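Local coordinates for protein peptidyl-prolyl cis-trans isomerase (Hirschia baltica, PDB 5EX2) that probably catalyses the cis-trans isomerisation of peptide bonds preceding proline, as cyclophilins do, and is thought to act as a folding helper in the periplasm, at residues V48-I51 / R52-R56; S19-P22 / D23-V26. All coordinates share one frame; numbering follows the deposited sequence.

Overall arrangement
Contact 2 comes first along the chain: residues 19-26 leave strand 17-19 of a small three-stranded sheet, turn, and enter strand 25-30 of the closed eight-stranded cyclophilin barrel. Contact 1 follows after strand 33-39, within helix 45-57. The two centres are about 13 Å apart, but the groups meet directly: Arg52 and Arg56 of the helix bond to Asn24 and Asp23 of the turn, and Val55 packs on Val26. Helix and turn are thus joined by polar bonds and an apolar contact, tying the lead-in to the first barrel strand to the helix packed against the barrel.

Contact 1 of 2, residues V48-I51 / R52-R56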
ATOM      1  N   VAL A  48      10.542  -1.334  -1.049  1.00  9.34           N
ATOM      2  CA  VAL A  48      10.068  -2.612  -0.531  1.00 12.09           C
ATOM      3  C   VAL A  48      11.215  -3.390   0.111  1.00 10.81           C
ATOM      4  O   VAL A  48      11.049  -3.975   1.191  1.00 11.17           O
ATOM      5  CB  VAL A  48       9.389  -3.427  -1.656  1.00 14.14           C
ATOM      6  CG1 VAL A  48       9.237  -4.908  -1.301  1.00 17.53           C
ATOM      7  CG2 VAL A  48       8.046  -2.799  -1.982  1.00 10.60           C
ATOM      8  N   ALA A  49      12.384  -3.381  -0.517  1.00 10.66           N
ATOM      9  CA  ALA A  49      13.541  -4.040   0.076  1.00 14.00           C
ATOM     10  C   ALA A  49      13.908  -3.356   1.395  1.00 11.48           C
ATOM     11  O   ALA A  49      14.254  -4.008   2.379  1.00 11.02           O
ATOM     12  CB  ALA A  49      14.720  -4.034  -0.874  1.00 10.38           C
ATOM     13  N   GLN A  50      13.849  -2.031   1.414  1.00  9.92           N
ATOM     14  CA  GLN A  50      14.141  -1.277   2.635  1.00 11.55           C
ATOM     15  C   GLN A  50      13.201  -1.649   3.767  1.00  8.69           C
ATOM     16  O   GLN A  50      13.631  -1.862   4.903  1.00  9.25           O
ATOM     17  CB  GLN A  50      14.057   0.215   2.351  1.00 12.22           C
ATOM     18  CG  GLN A  50      14.353   1.129   3.538  1.00 12.83           C
ATOM     19  CD  GLN A  50      15.833   1.366   3.771  1.00 16.05           C
ATOM     20  OE1 GLN A  50      16.689   0.751   3.140  1.00 16.29           O
ATOM     21  NE2 GLN A  50      16.138   2.295   4.671  1.00 13.63           N
ATOM     22  N   ILE A  51      11.908  -1.731   3.485  1.00 10.01           N
ATOM     23  CA  ILE A  51      10.944  -2.043   4.537  1.00 10.44           C
ATOM     24  C   ILE A  51      11.198  -3.443   5.086  1.00 10.73           C
ATOM     25  O   ILE A  51      11.217  -3.631   6.291  1.00  9.05           O
ATOM     26  CB  ILE A  51       9.498  -1.911   4.036  1.00  8.88           C
ATOM     27  CG1 ILE A  51       9.193  -0.438   3.675  1.00 10.03           C
ATOM     28  CG2 ILE A  51       8.511  -2.443   5.058  1.00 11.36           C
ATOM     29  CD1 ILE A  51       9.375   0.583   4.804  1.00 15.22           C
ATOM     30  N   ARG A  52      11.418  -4.424   4.224  1.00  9.60           N
ATOM     31  CA  ARG A  52      11.745  -5.761   4.729  1.00 10.18           C
ATOM     32  C   ARG A  52      12.961  -5.731   5.643  1.00 10.69           C
ATOM     33  O   ARG A  52      12.969  -6.348   6.711  1.00 10.74           O
ATOM     34  CB  ARG A  52      12.019  -6.738   3.588  1.00 11.24           C
ATOM     35  CG  ARG A  52      10.828  -7.056   2.725  1.00 11.20           C
ATOM     36  CD  ARG A  52      11.049  -8.346   1.954  1.00 12.63           C
ATOM     37  NE  ARG A  52      10.052  -8.494   0.903  1.00 14.33           N
ATOM     38  CZ  ARG A  52      10.251  -8.186  -0.371  1.00 13.83           C
ATOM     39  NH1 ARG A  52      11.425  -7.728  -0.793  1.00 14.85           N
ATOM     40  NH2 ARG A  52       9.264  -8.353  -1.233  1.00 13.99           N
ATOM     41  N   LYS A  53      13.988  -5.022   5.215  1.00 10.77           N
ATOM     42  CA  LYS A  53      15.215  -4.897   5.977  1.00 12.19           C
ATOM     43  C   LYS A  53      14.951  -4.274   7.340  1.00 11.00           C
ATOM     44  O   LYS A  53      15.394  -4.797   8.357  1.00 10.69           O
ATOM     45  CB  LYS A  53      16.218  -4.067   5.177  1.00 13.75           C
ATOM     46  CG  LYS A  53      17.529  -3.778   5.867  1.00 15.95           C
ATOM     47  CD  LYS A  53      18.415  -2.900   4.979  1.00 22.88           C
ATOM     48  CE  LYS A  53      19.712  -2.509   5.679  1.00 32.55           C
ATOM     49  NZ  LYS A  53      20.673  -3.642   5.765  1.00 39.64           N
ATOM     50  N   VAL A  54      14.242  -3.150   7.379  1.00  9.05           N
ATOM     51  CA  VAL A  54      14.012  -2.474   8.657  1.00 10.09           C
ATOM     52  C   VAL A  54      13.136  -3.336   9.577  1.00  8.93           C
ATOM     53  O   VAL A  54      13.415  -3.479  10.765  1.00 10.23           O
ATOM     54  CB  VAL A  54      13.391  -1.075   8.438  1.00 10.58           C
ATOM     55  CG1 VAL A  54      13.100  -0.392   9.763  1.00 11.44           C
ATOM     56  CG2 VAL A  54      14.333  -0.211   7.618  1.00 14.50           C
ATOM     57  N   VAL A  55      12.099  -3.946   9.027  1.00  9.34           N
ATOM     58  CA  VAL A  55      11.247  -4.821   9.816  1.00  9.30           C
ATOM     59  C   VAL A  55      12.101  -5.891  10.487  1.00 10.20           C
ATOM     60  O   VAL A  55      11.980  -6.131  11.689  1.00 11.53           O
ATOM     61  CB  VAL A  55      10.131  -5.472   8.938  1.00  8.12           C
ATOM     62  CG1 VAL A  55       9.439  -6.612   9.681  1.00  9.32           C
ATOM     63  CG2 VAL A  55       9.113  -4.436   8.523  1.00  8.92           C
ATOM     64  N   ARG A  56      13.003  -6.493   9.720  1.00  8.83           N
ATOM     65  CA  ARG A  56      13.785  -7.624  10.207  1.00 10.03           C
ATOM     66  C   ARG A  56      14.863  -7.233  11.214  1.00  8.38           C
ATOM     67  O   ARG A  56      15.413  -8.095  11.867  1.00 11.34           O
ATOM     68  CB  ARG A  56      14.387  -8.380   9.016  1.00 11.46           C
ATOM     69  CG  ARG A  56      13.346  -9.242   8.363  1.00 10.83           C
ATOM     70  CD  ARG A  56      13.759  -9.672   7.000  1.00 12.86           C
ATOM     71  NE  ARG A  56      12.786 -10.614   6.482  1.00 11.50           N
ATOM     72  CZ  ARG A  56      12.592 -10.874   5.198  1.00 13.81           C
ATOM     73  NH1 ARG A  56      13.290 -10.235   4.265  1.00 12.68           N
ATOM     74  NH2 ARG A  56      11.681 -11.768   4.852  1.00 13.00           N
TER
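Helix 45-57, one of the helices packed against the cyclophilin barrel, brings Val48 and Arg52 together one turn apart. CG of Arg52 sits beside its own backbone N (chi1 -67°), and the extended chain beyond it runs back over the preceding turn. Arg52 CG passes 3.4 Å from Val48 O, and the Arg52 guanidinium lays one face over the valine: Val48 CG1 stands 3.2 Å above the plane, offset toward the rim, and 3.4 Å from Arg52 NH2. The polar end is held by NE to Asp23 O and NH2 to Asn24 OD1, which together fix the rotation of the group. With an alanine here, Asp23 O and Asn24 OD1 would probably lose these donors and Val48 CG1 the flat group lying over it. Beneath this, Arg52 N donates to Val48 O at 3.1 Å, almost straight at 174°, and Lys53, Val54 and Val55 repeat the bond to the carbonyls four residues back. On the buried side Ile51 CG2 and Val55 CG2 touch at 4.0 Å. Gln50 NE2 donates to the carbonyl oxygens of Lys168 and Glu90. Around the helix, Val48 and Arg52 rest on Leu39 of strand 33-39, Val55 lies on Ala216 and Met218 of strand 212-218, and Ile51 and Val54 pack on Tyr60 in the loop that follows.

Contact 2 of 2, residues S19-P22 / D23-V26; sequences SVDP and DNLV
Asp21 and Asp23 lie side by side and point the same way, their carboxylate planes 44° apart, with Pro22 between them in the chain. CG of Asp21 is anti to the backbone N (chi1 -174°), which swings the carboxylate forward over the chain that follows. Asp21 OD1 then takes the backbone N-H of Asp23 at 2.9 Å, from above the carboxylate plane (38° out of it), and also rests 3.6 Å from Asp23 CB. Asp23 turns its OD1 to Ser220 OG and the guanidinium of Arg56, whose positive charge probably offsets the like charge of the neighbouring acid.

Asn24 reaches the CB of Asp21 instead, its ND2 packing 3.7 Å from Asp21 CB. Asn24 ND2 also donates to a water at 3.1 Å, and that water accepts from Asp21 N as well, closing a small bridge across the turn. With OD1 of Asn24 taken by Arg52, both ends of the amide have partners and its orientation is fixed.

Val20 and Leu25 form the apolar side of the bend. Their side chains cross at about a right angle, Val20 CG1 meeting Leu25 CB at 4.0 Å, and both pack against Ala230 of strand 229-233.

Backbone bonds set the curvature: Asn24 N donates to Asp21 O at 2.8 Å and Leu25 N to Pro22 O at 3.2 Å. The pattern is that of an Asx turn laid over a type I beta turn with proline in its second position, continuing as a short 3-10 turn that delivers the chain into strand 25-30 of the barrel.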
ATOM      1  N   SER A  19      -3.603 -14.873  -4.311  1.00 10.51           N
ATOM      2  CA  SER A  19      -2.955 -15.163  -3.044  1.00  9.79           C
ATOM      3  C   SER A  19      -1.757 -14.235  -2.871  1.00 12.89           C
ATOM      4  O   SER A  19      -0.909 -14.143  -3.755  1.00 13.50           O
ATOM      5  CB  SER A  19      -2.531 -16.626  -3.018  1.00 13.33           C
ATOM      6  OG  SER A  19      -1.816 -16.915  -1.833  1.00 16.79           O
ATOM      7  N   VAL A  20      -1.676 -13.569  -1.722  1.00 10.62           N
ATOM      8  CA  VAL A  20      -0.573 -12.658  -1.439  1.00 10.91           C
ATOM      9  C   VAL A  20       0.650 -13.457  -1.021  1.00 14.33           C
ATOM     10  O   VAL A  20       0.582 -14.318  -0.149  1.00 12.73           O
ATOM     11  CB  VAL A  20      -0.963 -11.635  -0.351  1.00 10.29           C
ATOM     12  CG1 VAL A  20       0.227 -10.784   0.082  1.00 11.75           C
ATOM     13  CG2 VAL A  20      -2.097 -10.733  -0.845  1.00 12.15           C
ATOM     14  N   ASP A  21       1.772 -13.167  -1.656  1.00 11.45           N
ATOM     15  CA  ASP A  21       3.059 -13.752  -1.313  1.00 10.54           C
ATOM     16  C   ASP A  21       3.424 -13.408   0.142  1.00 12.89           C
ATOM     17  O   ASP A  21       3.417 -12.239   0.512  1.00 10.00           O
ATOM     18  CB  ASP A  21       4.098 -13.194  -2.297  1.00 14.20           C
ATOM     19  CG  ASP A  21       5.473 -13.809  -2.160  1.00 16.71           C
ATOM     20  OD1 ASP A  21       5.867 -14.230  -1.057  1.00 16.10           O
ATOM     21  OD2 ASP A  21       6.193 -13.823  -3.183  1.00 22.60           O
ATOM     22  N   PRO A  22       3.744 -14.411   0.983  1.00 10.76           N
ATOM     23  CA  PRO A  22       4.099 -14.053   2.364  1.00 12.18           C
ATOM     24  C   PRO A  22       5.279 -13.082   2.485  1.00 11.54           C
ATOM     25  O   PRO A  22       5.310 -12.341   3.459  1.00 10.62           O
ATOM     26  CB  PRO A  22       4.463 -15.406   3.005  1.00 13.35           C
ATOM     27  CG  PRO A  22       3.868 -16.429   2.169  1.00 15.78           C
ATOM     28  CD  PRO A  22       3.672 -15.870   0.786  1.00 10.98           C
ATOM     29  N   ASP A  23       6.205 -13.067   1.531  1.00 10.82           N
ATOM     30  CA  ASP A  23       7.314 -12.129   1.596  1.00 11.03           C
ATOM     31  C   ASP A  23       6.877 -10.720   1.168  1.00 10.54           C
ATOM     32  O   ASP A  23       7.670  -9.787   1.254  1.00 11.61           O
ATOM     33  CB  ASP A  23       8.487 -12.608   0.733  1.00 12.68           C
ATOM     34  CG  ASP A  23       9.826 -12.114   1.252  1.00 14.30           C
ATOM     35  OD1 ASP A  23      10.030 -12.106   2.488  1.00 15.43           O
ATOM     36  OD2 ASP A  23      10.691 -11.723   0.443  1.00 17.41           O
ATOM     37  N   ASN A  24       5.646 -10.566   0.693  1.00 10.92           N
ATOM     38  CA  ASN A  24       5.102  -9.239   0.404  1.00  9.73           C
ATOM     39  C   ASN A  24       4.074  -8.805   1.442  1.00 10.15           C
ATOM     40  O   ASN A  24       3.337  -7.859   1.217  1.00 10.80           O
ATOM     41  CB  ASN A  24       4.442  -9.202  -0.980  1.00  9.68           C
ATOM     42  CG  ASN A  24       5.423  -9.368  -2.106  1.00 10.73           C
ATOM     43  OD1 ASN A  24       6.619  -9.228  -1.927  1.00 13.39           O
ATOM     44  ND2 ASN A  24       4.907  -9.676  -3.289  1.00 14.83           N
ATOM     45  N   LEU A  25       4.012  -9.501   2.572  1.00  9.09           N
ATOM     46  CA  LEU A  25       2.969  -9.250   3.558  1.00  9.43           C
ATOM     47  C   LEU A  25       3.584  -8.948   4.911  1.00  9.69           C
ATOM     48  O   LEU A  25       4.309  -9.764   5.465  1.00 10.06           O
ATOM     49  CB  LEU A  25       2.031 -10.453   3.659  1.00  9.92           C
ATOM     50  CG  LEU A  25       0.789 -10.331   4.541  1.00 11.50           C
ATOM     51  CD1 LEU A  25      -0.109  -9.177   4.115  1.00 12.36           C
ATOM     52  CD2 LEU A  25       0.010 -11.650   4.491  1.00 14.99           C
ATOM     53  N   VAL A  26       3.248  -7.779   5.440  1.00  8.64           N
ATOM     54  CA  VAL A  26       3.795  -7.301   6.696  1.00 10.57           C
ATOM     55  C   VAL A  26       2.670  -7.114   7.693  1.00  8.61           C
ATOM     56  O   VAL A  26       1.614  -6.580   7.363  1.00  8.91           O
ATOM     57  CB  VAL A  26       4.514  -5.951   6.513  1.00 11.87           C
ATOM     58  CG1 VAL A  26       5.362  -5.615   7.735  1.00 15.05           C
ATOM     59  CG2 VAL A  26       5.341  -5.941   5.227  1.00 21.49           C
TER
HETATM   60  O   HOH W   1       1.996 -10.611  -3.121  1.00 12.62           O